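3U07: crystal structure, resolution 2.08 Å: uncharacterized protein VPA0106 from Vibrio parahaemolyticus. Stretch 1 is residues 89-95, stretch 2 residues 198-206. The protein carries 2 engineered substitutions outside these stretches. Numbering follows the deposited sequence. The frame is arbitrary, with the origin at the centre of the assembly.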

ATOM      1  N   LEU A  89       4.525   1.566 -13.939  1.00 16.63           N
ATOM      2  CA  LEU A  89       4.891   0.731 -15.069  1.00 16.16           C
ATOM      3  C   LEU A  89       3.806   0.883 -16.124  1.00 19.71           C
ATOM      4  O   LEU A  89       2.644   1.134 -15.797  1.00 26.42           O
ATOM      5  N   ASP A  90       4.190   0.749 -17.388  1.00 18.53           N
ATOM      6  CA  ASP A  90       3.226   0.802 -18.485  1.00 15.37           C
ATOM      7  C   ASP A  90       3.635  -0.344 -19.382  1.00 19.52           C
ATOM      8  O   ASP A  90       4.692  -0.297 -20.008  1.00 20.56           O
ATOM      9  N   VAL A  91       2.806  -1.380 -19.430  1.00 16.94           N
ATOM     10  CA  VAL A  91       3.113  -2.554 -20.239  1.00 14.51           C
ATOM     11  C   VAL A  91       2.252  -2.655 -21.503  1.00 18.36           C
ATOM     12  O   VAL A  91       2.221  -3.697 -22.158  1.00 17.40           O
ATOM     13  N   ALA A  92       1.565  -1.567 -21.843  1.00 18.42           N
ATOM     14  CA  ALA A  92       0.699  -1.545 -23.022  1.00 22.02           C
ATOM     15  C   ALA A  92       1.411  -1.934 -24.315  1.00 22.86           C
ATOM     16  O   ALA A  92       0.960  -2.822 -25.029  1.00 28.27           O
ATOM     17  N   ALA A  93       2.522  -1.266 -24.614  1.00 21.58           N
ATOM     18  CA  ALA A  93       3.255  -1.535 -25.848  1.00 26.29           C
ATOM     19  C   ALA A  93       4.007  -2.850 -25.808  1.00 24.32           C
ATOM     20  O   ALA A  93       4.083  -3.558 -26.806  1.00 20.11           O
ATOM     21  N   GLU A  94       4.556  -3.174 -24.643  1.00 21.01           N
ATOM     22  CA  GLU A  94       5.314  -4.402 -24.475  1.00 20.41           C
ATOM     23  C   GLU A  94       5.598  -4.631 -22.988  1.00 23.58           C
ATOM     24  O   GLU A  94       5.389  -3.738 -22.171  1.00 21.55           O
ATOM     25  N   PRO A  95       6.075  -5.835 -22.625  1.00 20.68           N
ATOM     26  CA  PRO A  95       6.380  -6.145 -21.226  1.00 16.34           C
ATOM     27  C   PRO A  95       7.494  -5.266 -20.678  1.00 18.64           C
ATOM     28  O   PRO A  95       8.252  -4.649 -21.437  1.00 14.92           O
ATOM     29  N   ASN A 198      14.950  -3.431 -31.295  1.00 34.65           N
ATOM     30  CA  ASN A 198      14.062  -2.362 -31.732  1.00 34.66           C
ATOM     31  C   ASN A 198      12.714  -2.723 -31.105  1.00 33.40           C
ATOM     32  O   ASN A 198      12.267  -3.868 -31.207  1.00 30.66           O
ATOM     33  N   GLY A 199      12.076  -1.757 -30.452  1.00 25.11           N
ATOM     34  CA  GLY A 199      10.797  -2.027 -29.822  1.00 28.92           C
ATOM     35  C   GLY A 199       9.674  -1.140 -30.317  1.00 30.99           C
ATOM     36  O   GLY A 199       9.903  -0.213 -31.091  1.00 25.51           O
ATOM     37  N   PRO A 200       8.438  -1.396 -29.870  1.00 33.61           N
ATOM     38  CA  PRO A 200       7.293  -0.593 -30.299  1.00 33.03           C
ATOM     39  C   PRO A 200       7.328   0.764 -29.622  1.00 26.84           C
ATOM     40  O   PRO A 200       7.918   0.920 -28.555  1.00 31.81           O
ATOM     41  N   LYS A 201       6.699   1.748 -30.246  1.00 33.80           N
ATOM     42  CA  LYS A 201       6.650   3.084 -29.682  1.00 43.31           C
ATOM     43  C   LYS A 201       5.722   3.054 -28.464  1.00 38.40           C
ATOM     44  O   LYS A 201       4.665   2.423 -28.497  1.00 35.28           O
ATOM     45  N   PRO A 202       6.116   3.721 -27.367  1.00 30.83           N
ATOM     46  CA  PRO A 202       5.288   3.751 -26.157  1.00 37.81           C
ATOM     47  C   PRO A 202       3.903   4.303 -26.480  1.00 37.55           C
ATOM     48  O   PRO A 202       3.749   5.141 -27.369  1.00 40.85           O
ATOM     49  N   VAL A 203       2.894   3.828 -25.765  1.00 35.31           N
ATOM     50  CA  VAL A 203       1.539   4.299 -25.997  1.00 38.20           C
ATOM     51  C   VAL A 203       1.359   5.687 -25.395  1.00 37.55           C
ATOM     52  O   VAL A 203       1.824   5.957 -24.285  1.00 36.36           O
ATOM     53  N   GLN A 204       0.708   6.571 -26.146  1.00 33.72           N
ATOM     54  CA  GLN A 204       0.445   7.929 -25.684  1.00 43.02           C
ATOM     55  C   GLN A 204      -1.054   8.023 -25.435  1.00 42.34           C
ATOM     56  O   GLN A 204      -1.855   7.862 -26.351  1.00 53.21           O
ATOM     57  N   ARG A 205      -1.429   8.284 -24.191  1.00 34.98           N
ATOM     58  CA  ARG A 205      -2.837   8.369 -23.813  1.00 32.53           C
ATOM     59  C   ARG A 205      -3.362   9.795 -23.727  1.00 30.18           C
ATOM     60  O   ARG A 205      -2.599  10.739 -23.534  1.00 32.97           O
ATOM     61  N   THR A 206      -4.672   9.938 -23.883  1.00 30.89           N
ATOM     62  CA  THR A 206      -5.329  11.229 -23.741  1.00 32.43           C
ATOM     63  C   THR A 206      -6.166  10.986 -22.479  1.00 25.63           C
ATOM     64  O   THR A 206      -7.149  10.244 -22.492  1.00 28.13           O
TER

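The strongest link between the two stretches is a salt bridge between Asp 90 and Arg 205. It is bidentate. Arg 205 NH2 donates to Asp 90 OD1 at 2.8 Å, and Arg 205 NH1 donates to Asp 90 OD2 at 3.1 Å. Both bonds are close to straight. The carboxylate lies at the edge of the guanidinium, near its plane, so each oxygen faces its own nitrogen. Asp 90 is buried and sits at the end of a strand, with its CB directed toward stretch 2 and chi1 in the t well. The CA-to-CB bond of Arg 205 likewise points toward stretch 1. Its chi1 is m, and chi2 and chi3 are both t, which extends the chain and brings the guanidinium to the carboxylate. Arg 205 NE and NH2 have further partners elsewhere in the structure.

Asp 90 also organises its own stretch. Its OD1 accepts a hydrogen bond from Ala 92 N at 3.1 Å, which ties the turn after the strand to the same carboxylate.

Two waters extend the polar network. Water 1 donates to Asp 90 OD2 at 2.8 Å. It accepts from Ala 93 N at 3.1 Å and from Val 203 N at 3.1 Å. It therefore joins the carboxylate to backbone amides of both stretches. Water 2 donates to Glu 94 OE2 at 2.8 Å and to Pro 200 O at 2.7 Å, and so bridges the stretches a second time. Glu 94 points toward stretch 2 with chi1 p and chi2 t. Its OE2 also lies 3.4 Å from Pro 200 CD. At Gly 199 a CB would point toward stretch 1 and come within 3.0 Å of Glu 94 OE2, a clash that glycine avoids.

The apolar packing is modest and centres on two alanines. Ala 92 CB meets Val 203 CG2 at 3.7 Å and lies 3.6 Å from Arg 205 NH2. Ala 93 CB is 4.3 Å from Pro 200 CB and 4.4 Å from Val 203 CG2. The same methyl reaches the backbone, with Ala 93 CB 3.7 Å from Lys 201 O. The two backbones come closest here, with Ala 93 CA and Pro 202 CA 5.7 Å apart. Val 203 points in with chi1 t, and the CA-to-CB bond of Pro 200 points toward stretch 1.

Other side chains turn elsewhere. Lys 201 points away, and its NZ donates to Pro 202 O at 3.0 Å within its own stretch. The CA-to-CB bond of Pro 202 points sideways. Val 91 points away and makes no contact.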

ATOM      1  CB  LEU A  89       4.952  -0.741 -14.641  1.00 17.46           C
ATOM      2  CG  LEU A  89       6.250  -1.420 -14.198  1.00 26.75           C
ATOM      3  CD1 LEU A  89       7.206  -0.443 -13.556  1.00 18.35           C
ATOM      4  CD2 LEU A  89       5.896  -2.565 -13.266  1.00 25.06           C
ATOM      5  CB  ASP A  90       3.297   2.120 -19.255  1.00 16.34           C
ATOM      6  CG  ASP A  90       2.436   2.105 -20.512  1.00 21.22           C
ATOM      7  OD1 ASP A  90       1.513   1.268 -20.610  1.00 22.35           O
ATOM      8  OD2 ASP A  90       2.676   2.938 -21.405  1.00 26.95           O
ATOM      9  CB  VAL A  91       2.928  -3.844 -19.406  1.00 14.72           C
ATOM     10  CG1 VAL A  91       3.795  -3.777 -18.141  1.00 14.61           C
ATOM     11  CG2 VAL A  91       1.458  -4.013 -19.023  1.00 16.18           C
ATOM     12  CB  ALA A  92       0.064  -0.162 -23.189  1.00 19.45           C
ATOM     13  CB  ALA A  93       4.224  -0.388 -26.145  1.00 27.88           C
ATOM     14  CB  GLU A  94       6.638  -4.294 -25.236  1.00 20.16           C
ATOM     15  CG  GLU A  94       7.509  -3.146 -24.749  1.00 27.13           C
ATOM     16  CD  GLU A  94       8.869  -3.126 -25.410  1.00 28.20           C
ATOM     17  OE1 GLU A  94       9.479  -4.204 -25.529  1.00 28.26           O
ATOM     18  OE2 GLU A  94       9.332  -2.034 -25.797  1.00 30.64           O
ATOM     19  CB  PRO A  95       6.794  -7.611 -21.279  1.00 15.99           C
ATOM     20  CG  PRO A  95       5.978  -8.148 -22.414  1.00 20.00           C
ATOM     21  CD  PRO A  95       6.141  -7.054 -23.449  1.00 19.26           C
ATOM     22  CB  ASN A 198      13.907  -2.344 -33.256  1.00 33.52           C
ATOM     23  CG  ASN A 198      15.161  -1.879 -33.972  1.00 38.25           C
ATOM     24  OD1 ASN A 198      15.843  -0.959 -33.521  1.00 38.91           O
ATOM     25  ND2 ASN A 198      15.459  -2.503 -35.103  1.00 41.68           N
ATOM     26  CB  PRO A 200       6.089  -1.417 -29.841  1.00 35.61           C
ATOM     27  CG  PRO A 200       6.675  -2.762 -29.408  1.00 39.85           C
ATOM     28  CD  PRO A 200       8.019  -2.405 -28.889  1.00 33.12           C
ATOM     29  CB  LYS A 201       6.111   4.065 -30.724  1.00 55.71           C
ATOM     30  CG  LYS A 201       6.067   5.514 -30.270  1.00 68.38           C
ATOM     31  CD  LYS A 201       5.312   6.379 -31.271  1.00 79.44           C
ATOM     32  CE  LYS A 201       3.966   6.836 -30.714  1.00 87.55           C
ATOM     33  NZ  LYS A 201       3.109   5.700 -30.264  1.00 92.19           N
ATOM     34  CB  PRO A 202       6.069   4.677 -25.226  1.00 35.67           C
ATOM     35  CG  PRO A 202       7.488   4.462 -25.657  1.00 37.96           C
ATOM     36  CD  PRO A 202       7.367   4.468 -27.162  1.00 31.86           C
ATOM     37  CB  VAL A 203       0.508   3.330 -25.381  1.00 35.29           C
ATOM     38  CG1 VAL A 203      -0.898   3.913 -25.479  1.00 35.17           C
ATOM     39  CG2 VAL A 203       0.577   1.993 -26.105  1.00 33.15           C
ATOM     40  CB  GLN A 204       0.866   8.956 -26.740  1.00 51.85           C
ATOM     41  CG  GLN A 204       2.347   8.922 -27.114  1.00 58.23           C
ATOM     42  CD  GLN A 204       3.260   9.020 -25.906  1.00 63.10           C
ATOM     43  OE1 GLN A 204       2.926   9.665 -24.913  1.00 68.58           O
ATOM     44  NE2 GLN A 204       4.428   8.394 -25.991  1.00 63.46           N
ATOM     45  CB  ARG A 205      -3.039   7.710 -22.442  1.00 21.49           C
ATOM     46  CG  ARG A 205      -2.625   6.250 -22.356  1.00 29.34           C
ATOM     47  CD  ARG A 205      -2.478   5.798 -20.904  1.00 29.30           C
ATOM     48  NE  ARG A 205      -2.235   4.360 -20.806  1.00 24.26           N
ATOM     49  CZ  ARG A 205      -1.064   3.769 -21.006  1.00 21.20           C
ATOM     50  NH1 ARG A 205       0.015   4.482 -21.313  1.00 16.25           N
ATOM     51  NH2 ARG A 205      -0.977   2.452 -20.912  1.00 23.03           N
ATOM     52  CB  THR A 206      -6.219  11.564 -24.963  1.00 38.38           C
ATOM     53  OG1 THR A 206      -7.216  10.554 -25.130  1.00 53.07           O
ATOM     54  CG2 THR A 206      -5.373  11.622 -26.218  1.00 31.32           C
TER
HETATM   55  O   HOH W   1       3.450   1.579 -23.679  1.00 25.09           O
HETATM   56  O   HOH W   2       8.038   0.411 -25.871  1.00 29.89           O